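Local atomic coordinates of 75aa long hypothetical regulatory protein AsnC (PDB entry 2CVI), a protein that is of unknown function but, as a stand-alone Lrp/AsnC-type ligand-binding domain that associates with itself, probably senses small effectors such as amino acids. Residues 29-34 and 40-45. Residues are numbered along the deposited sequence; the frame is centred on the assembly and turned at random.
Sequences KEAYVV and LIVKVE
E30 and K43 sit opposite each other on the antiparallel hairpin of strands 28-33 and 40-46. Their side chains rise from the same face, and each stays extended beyond CG, which keeps them side by side, E30 OE2 3.8 Å from K43 CD. The charged atoms, E30 OE2 and K43 NZ, are 4.4 Å apart, and a water links them, 2.6 Å from E30 OE2 and 2.8 Å from K43 NZ. E30 OE1 accepts the Y32 hydroxyl from above the carboxylate plane, 46° out of it. K43 NZ also bonds to Y32 OH of the second subunit, and the rings of Y32 and F5 of that subunit meet edge-to-face. Y32 N to I41 O and I41 N to Y32 O, 2.9 Å each, pair the strands, and I41 O lies at the Y32 ring edge. V34 crosses I41, CG2 against CG1. At the open end, away from the turn, a classic beta bulge sets K29 and E30 against K43: K29 N bonds to K43 O at 2.8 Å, E30 N only weakly. K29, bent at chi2 and chi4, crosses E45 at about a right angle; its NZ meets E45 OE1 on the anti side, 20° out of plane, in a 2.8 Å salt bridge. An alanine in place of E45 would probably leave the K29 ammonium without this mate and its chain freer to swing. On the other face L40 reaches V18, M19 and L22, and small A31 probably lets M19 approach. The helix-covered face is thus apolar; the other mixes I41, with V34 beside it, and polar groups, where carboxylate and water tie together the phenol and ammonium that reach the second subunit.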
loop_
_atom_site.group_PDB
_atom_site.type_symbol
_atom_site.label_atom_id
_atom_site.label_comp_id
_atom_site.label_asym_id
_atom_site.label_seq_id
_atom_site.Cartn_x
_atom_site.Cartn_y
_atom_site.Cartn_z
ATOM N N LYS A 29 -4.850 -10.043 5.211
ATOM C CA LYS A 29 -6.098 -9.884 4.482
ATOM C C LYS A 29 -5.954 -9.693 2.999
ATOM O O LYS A 29 -6.847 -10.090 2.229
ATOM C CB LYS A 29 -6.909 -8.727 5.064
ATOM C CG LYS A 29 -7.134 -8.843 6.581
ATOM C CD LYS A 29 -7.664 -10.235 7.004
ATOM C CE LYS A 29 -7.773 -10.454 8.546
ATOM N NZ LYS A 29 -8.881 -9.739 9.177
ATOM N N GLU A 30 -4.846 -9.083 2.581
ATOM C CA GLU A 30 -4.585 -8.843 1.165
ATOM C C GLU A 30 -3.080 -8.825 1.006
ATOM O O GLU A 30 -2.365 -8.461 1.936
ATOM C CB GLU A 30 -5.063 -7.454 0.711
ATOM C CG GLU A 30 -6.504 -7.185 0.989
ATOM C CD GLU A 30 -6.885 -5.753 0.707
ATOM O OE1 GLU A 30 -6.118 -5.034 0.029
ATOM O OE2 GLU A 30 -7.973 -5.351 1.162
ATOM N N ALA A 31 -2.610 -9.219 -0.170
ATOM C CA ALA A 31 -1.185 -9.212 -0.478
ATOM C C ALA A 31 -1.026 -8.912 -1.972
ATOM O O ALA A 31 -1.836 -9.344 -2.829
ATOM C CB ALA A 31 -0.540 -10.556 -0.164
ATOM N N TYR A 32 0.010 -8.133 -2.290
ATOM C CA TYR A 32 0.294 -7.771 -3.666
ATOM C C TYR A 32 1.768 -7.803 -3.950
ATOM O O TYR A 32 2.561 -7.233 -3.205
ATOM C CB TYR A 32 -0.144 -6.345 -3.953
ATOM C CG TYR A 32 -1.577 -6.060 -3.633
ATOM C CD1 TYR A 32 -2.538 -6.025 -4.633
ATOM C CD2 TYR A 32 -1.958 -5.778 -2.326
ATOM C CE1 TYR A 32 -3.885 -5.697 -4.310
ATOM C CE2 TYR A 32 -3.268 -5.455 -2.003
ATOM C CZ TYR A 32 -4.215 -5.421 -2.996
ATOM O OH TYR A 32 -5.503 -5.113 -2.600
ATOM N N VAL A 33 2.124 -8.485 -5.022
ATOM C CA VAL A 33 3.507 -8.429 -5.537
ATOM C C VAL A 33 3.529 -7.093 -6.283
ATOM O O VAL A 33 2.635 -6.772 -7.086
ATOM C CB VAL A 33 3.781 -9.565 -6.521
ATOM C CG1 VAL A 33 5.163 -9.391 -7.142
ATOM C CG2 VAL A 33 3.684 -10.885 -5.785
ATOM N N VAL A 34 4.570 -6.300 -6.043
ATOM C CA VAL A 34 4.668 -4.983 -6.660
ATOM C C VAL A 34 6.081 -4.666 -7.104
ATOM O O VAL A 34 7.081 -5.316 -6.678
ATOM C CB VAL A 34 4.275 -3.810 -5.681
ATOM C CG1 VAL A 34 2.757 -3.842 -5.400
ATOM C CG2 VAL A 34 5.048 -3.948 -4.343
ATOM N N LEU A 40 6.756 -6.424 -2.010
ATOM C CA LEU A 40 5.470 -6.975 -1.612
ATOM C C LEU A 40 4.795 -6.030 -0.645
ATOM O O LEU A 40 5.454 -5.402 0.172
ATOM C CB LEU A 40 5.676 -8.356 -0.930
ATOM C CG LEU A 40 4.519 -9.280 -0.519
ATOM C CD1 LEU A 40 3.630 -9.578 -1.725
ATOM C CD2 LEU A 40 5.093 -10.585 0.064
ATOM N N ILE A 41 3.476 -5.892 -0.770
ATOM C CA ILE A 41 2.703 -5.068 0.161
ATOM C C ILE A 41 1.608 -5.968 0.715
ATOM O O ILE A 41 0.886 -6.617 -0.031
ATOM C CB ILE A 41 2.019 -3.901 -0.499
ATOM C CG1 ILE A 41 3.047 -2.923 -1.015
ATOM C CG2 ILE A 41 1.096 -3.176 0.569
ATOM C CD1 ILE A 41 2.425 -1.732 -1.676
ATOM N N VAL A 42 1.478 -5.988 2.031
ATOM C CA VAL A 42 0.484 -6.834 2.668
ATOM C C VAL A 42 -0.366 -6.003 3.626
ATOM O O VAL A 42 0.147 -5.116 4.326
ATOM C CB VAL A 42 1.189 -7.987 3.412
ATOM C CG1 VAL A 42 2.277 -8.588 2.481
ATOM C CG2 VAL A 42 1.787 -7.527 4.719
ATOM N N LYS A 43 -1.679 -6.219 3.603
ATOM C CA LYS A 43 -2.591 -5.505 4.502
ATOM C C LYS A 43 -2.916 -6.509 5.596
ATOM O O LYS A 43 -3.367 -7.622 5.320
ATOM C CB LYS A 43 -3.920 -5.055 3.823
ATOM C CG LYS A 43 -4.767 -4.113 4.728
ATOM C CD LYS A 43 -6.140 -3.727 4.116
ATOM C CE LYS A 43 -6.845 -2.663 4.950
ATOM N NZ LYS A 43 -8.280 -2.574 4.515
ATOM N N VAL A 44 -2.675 -6.113 6.842
ATOM C CA VAL A 44 -2.984 -6.966 7.988
ATOM C C VAL A 44 -3.925 -6.265 8.960
ATOM O O VAL A 44 -4.008 -5.034 9.024
ATOM C CB VAL A 44 -1.725 -7.334 8.792
ATOM C CG1 VAL A 44 -0.784 -8.156 7.961
ATOM C CG2 VAL A 44 -1.035 -6.089 9.264
ATOM N N GLU A 45 -4.697 -7.089 9.662
ATOM C CA GLU A 45 -5.583 -6.625 10.730
ATOM C C GLU A 45 -5.287 -7.529 11.943
ATOM O O GLU A 45 -5.228 -8.761 11.829
ATOM C CB GLU A 45 -7.074 -6.719 10.306
ATOM C CG GLU A 45 -7.431 -5.765 9.171
ATOM C CD GLU A 45 -8.852 -5.949 8.621
ATOM O OE1 GLU A 45 -9.439 -7.027 8.833
ATOM O OE2 GLU A 45 -9.356 -5.015 7.974
HETATM O O HOH W 1 -8.753 -2.980 1.742
#